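Local coordinates for probable L,D-transpeptidase 3 (Mycobacterium tuberculosis, PDB 6D4K), which probably acts as an L,D-transpeptidase in mycobacterial cell-wall biogenesis, perhaps anchoring proteins to peptidoglycan, and is acylated by the beta-lactam faropenem, at residues D91-A96 / A116-A121. Sequence-based numbering, arbitrary orientation.
Sequences DRFWPA and AVVGVA
Ala96 and Ala116 bring the two backbones nearest each other, with 5.4 Å between their CA atoms, and no hydrogen bond links 91-96 to 116-121. The contact spans the interface between an immunoglobulin-like domain, whose loop between strands 85-90 and 99-104 supplies 91-96, and the YkuD-type L,D-transpeptidase catalytic domain, whose strand 117-122 begins in the other segment. Evidence for a light junction is the small buried surface, 134 Å² summed over both sides, and the absence of polar bonds across it; its side-chain contacts are apolar. At one end two methyl groups meet: Ala96 CB lies 4.1 Å from Ala116 CB. The same methyl comes to 3.6 Å from Ala116 N, an amide that is hydrogen-bonded to Asp133 and so needs no partner from the loop. Farther along, Phe93 reaches across from the loop. Its CB points toward the strand, and CG stands opposite the backbone carbonyl carbon (chi1 -60°). Pro256 touches both Phe93 and Val118, so strand 256-260 of the catalytic domain completes the apolar patch beside them. The neighbouring Trp94 instead packs within the immunoglobulin-like domain, where it meets Phe111 edge-to-face and its NE1 bonds to His43 O. Phe93 is the aromatic side chain of the loop that touches the strand: its ring carbon CE2 meets Val118 CG2 obliquely at 4.2 Å.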
ATOM      1  N   ASP A  91       0.809  -6.588 -13.643  1.00 17.63           N
ATOM      2  CA  ASP A  91       1.559  -7.736 -13.159  1.00 19.37           C
ATOM      3  C   ASP A  91       2.977  -7.366 -12.731  1.00 19.69           C
ATOM      4  O   ASP A  91       3.626  -8.141 -12.013  1.00 23.93           O
ATOM      5  CB  ASP A  91       1.678  -8.761 -14.279  1.00 19.73           C
ATOM      6  CG  ASP A  91       0.381  -9.483 -14.586  1.00 21.66           C
ATOM      7  OD1 ASP A  91      -0.497  -9.604 -13.706  1.00 23.81           O
ATOM      8  OD2 ASP A  91       0.275  -9.997 -15.727  1.00 24.53           O
ATOM      9  N   ARG A  92       3.479  -6.224 -13.186  1.00 18.83           N
ATOM     10  CA  ARG A  92       4.829  -5.755 -12.911  1.00 18.49           C
ATOM     11  C   ARG A  92       4.725  -4.297 -12.502  1.00 18.63           C
ATOM     12  O   ARG A  92       3.669  -3.683 -12.644  1.00 20.60           O
ATOM     13  CB  ARG A  92       5.731  -5.897 -14.158  1.00 19.92           C
ATOM     14  CG  ARG A  92       5.486  -7.152 -15.005  1.00 22.05           C
ATOM     15  CD  ARG A  92       6.437  -7.209 -16.176  1.00 22.77           C
ATOM     16  NE  ARG A  92       6.414  -5.985 -16.972  1.00 24.50           N
ATOM     17  CZ  ARG A  92       5.753  -5.828 -18.115  1.00 25.36           C
ATOM     18  NH1 ARG A  92       5.045  -6.826 -18.635  1.00 25.28           N
ATOM     19  NH2 ARG A  92       5.821  -4.664 -18.752  1.00 28.43           N
ATOM     20  N   PHE A  93       5.817  -3.736 -12.002  1.00 18.78           N
ATOM     21  CA  PHE A  93       5.845  -2.316 -11.688  1.00 19.48           C
ATOM     22  C   PHE A  93       6.005  -1.497 -12.962  1.00 17.49           C
ATOM     23  O   PHE A  93       6.742  -1.884 -13.877  1.00 19.29           O
ATOM     24  CB  PHE A  93       7.016  -1.995 -10.756  1.00 20.28           C
ATOM     25  CG  PHE A  93       6.971  -2.723  -9.439  1.00 22.83           C
ATOM     26  CD1 PHE A  93       5.783  -3.243  -8.950  1.00 25.48           C
ATOM     27  CD2 PHE A  93       8.130  -2.904  -8.699  1.00 26.05           C
ATOM     28  CE1 PHE A  93       5.750  -3.921  -7.738  1.00 28.26           C
ATOM     29  CE2 PHE A  93       8.105  -3.581  -7.487  1.00 26.96           C
ATOM     30  CZ  PHE A  93       6.914  -4.094  -7.009  1.00 28.51           C
ATOM     31  N   TRP A  94       5.315  -0.358 -13.019  1.00 17.88           N
ATOM     32  CA  TRP A  94       5.575   0.629 -14.049  1.00 17.87           C
ATOM     33  C   TRP A  94       7.021   1.104 -13.927  1.00 17.65           C
ATOM     34  O   TRP A  94       7.578   1.129 -12.825  1.00 19.47           O
ATOM     35  CB  TRP A  94       4.660   1.846 -13.845  1.00 17.35           C
ATOM     36  CG  TRP A  94       3.208   1.549 -13.847  1.00 18.42           C
ATOM     37  CD1 TRP A  94       2.346   1.676 -12.789  1.00 16.75           C
ATOM     38  CD2 TRP A  94       2.416   1.103 -14.958  1.00 17.56           C
ATOM     39  NE1 TRP A  94       1.077   1.311 -13.170  1.00 17.68           N
ATOM     40  CE2 TRP A  94       1.083   0.981 -14.499  1.00 17.59           C
ATOM     41  CE3 TRP A  94       2.701   0.824 -16.301  1.00 17.95           C
ATOM     42  CZ2 TRP A  94       0.045   0.543 -15.329  1.00 19.26           C
ATOM     43  CZ3 TRP A  94       1.673   0.394 -17.126  1.00 19.19           C
ATOM     44  CH2 TRP A  94       0.352   0.275 -16.635  1.00 19.60           C
ATOM     45  N   PRO A  95       7.627   1.560 -15.026  1.00 18.44           N
ATOM     46  CA  PRO A  95       8.936   2.218 -14.906  1.00 19.08           C
ATOM     47  C   PRO A  95       8.791   3.499 -14.098  1.00 18.10           C
ATOM     48  O   PRO A  95       7.793   4.215 -14.222  1.00 19.34           O
ATOM     49  CB  PRO A  95       9.328   2.510 -16.362  1.00 22.20           C
ATOM     50  CG  PRO A  95       8.036   2.584 -17.099  1.00 23.34           C
ATOM     51  CD  PRO A  95       7.079   1.646 -16.395  1.00 21.43           C
ATOM     52  N   ALA A  96       9.782   3.762 -13.248  1.00 18.61           N
ATOM     53  CA  ALA A  96       9.819   4.969 -12.438  1.00 19.77           C
ATOM     54  C   ALA A  96      10.181   6.183 -13.291  1.00 18.62           C
ATOM     55  O   ALA A  96      10.745   6.064 -14.385  1.00 20.68           O
ATOM     56  CB  ALA A  96      10.848   4.822 -11.316  1.00 18.91           C
ATOM     57  N   ALA A 116      10.551   4.764  -7.688  1.00 17.88           N
ATOM     58  CA  ALA A 116      10.070   3.467  -7.216  1.00 16.75           C
ATOM     59  C   ALA A 116      10.411   3.360  -5.740  1.00 17.18           C
ATOM     60  O   ALA A 116      11.553   3.111  -5.373  1.00 18.52           O
ATOM     61  CB  ALA A 116      10.692   2.331  -8.019  1.00 18.82           C
ATOM     62  N   VAL A 117       9.427   3.573  -4.882  1.00 17.13           N
ATOM     63  CA  VAL A 117       9.654   3.506  -3.443  1.00 16.04           C
ATOM     64  C   VAL A 117       9.000   2.210  -2.994  1.00 18.30           C
ATOM     65  O   VAL A 117       7.766   2.112  -2.936  1.00 19.82           O
ATOM     66  CB  VAL A 117       9.097   4.728  -2.703  1.00 16.92           C
ATOM     67  CG1 VAL A 117       9.352   4.609  -1.201  1.00 18.79           C
ATOM     68  CG2 VAL A 117       9.685   6.016  -3.292  1.00 18.02           C
ATOM     69  N   VAL A 118       9.828   1.202  -2.733  1.00 19.23           N
ATOM     70  CA  VAL A 118       9.378  -0.158  -2.476  1.00 20.58           C
ATOM     71  C   VAL A 118       9.675  -0.495  -1.026  1.00 21.15           C
ATOM     72  O   VAL A 118      10.805  -0.298  -0.561  1.00 22.55           O
ATOM     73  CB  VAL A 118      10.088  -1.163  -3.401  1.00 21.74           C
ATOM     74  CG1 VAL A 118       9.613  -2.578  -3.125  1.00 24.20           C
ATOM     75  CG2 VAL A 118       9.914  -0.794  -4.876  1.00 21.41           C
ATOM     76  N   GLY A 119       8.678  -1.025  -0.326  1.00 20.90           N
ATOM     77  CA  GLY A 119       8.869  -1.483   1.033  1.00 21.15           C
ATOM     78  C   GLY A 119       8.630  -2.972   1.146  1.00 23.07           C
ATOM     79  O   GLY A 119       7.610  -3.472   0.663  1.00 24.05           O
ATOM     80  N   VAL A 120       9.563  -3.700   1.756  1.00 24.12           N
ATOM     81  CA  VAL A 120       9.458  -5.151   1.903  1.00 25.71           C
ATOM     82  C   VAL A 120       9.460  -5.488   3.385  1.00 25.52           C
ATOM     83  O   VAL A 120      10.444  -5.220   4.086  1.00 26.25           O
ATOM     84  CB  VAL A 120      10.587  -5.888   1.166  1.00 26.68           C
ATOM     85  CG1 VAL A 120      10.436  -7.395   1.346  1.00 29.34           C
ATOM     86  CG2 VAL A 120      10.585  -5.526  -0.309  1.00 27.50           C
ATOM     87  N   ALA A 121       8.368  -6.079   3.860  1.00 25.87           N
ATOM     88  CA  ALA A 121       8.252  -6.521   5.242  1.00 27.76           C
ATOM     89  C   ALA A 121       8.596  -8.000   5.322  1.00 31.04           C
ATOM     90  O   ALA A 121       8.056  -8.809   4.561  1.00 31.55           O
ATOM     91  CB  ALA A 121       6.831  -6.310   5.760  1.00 27.93           C
TER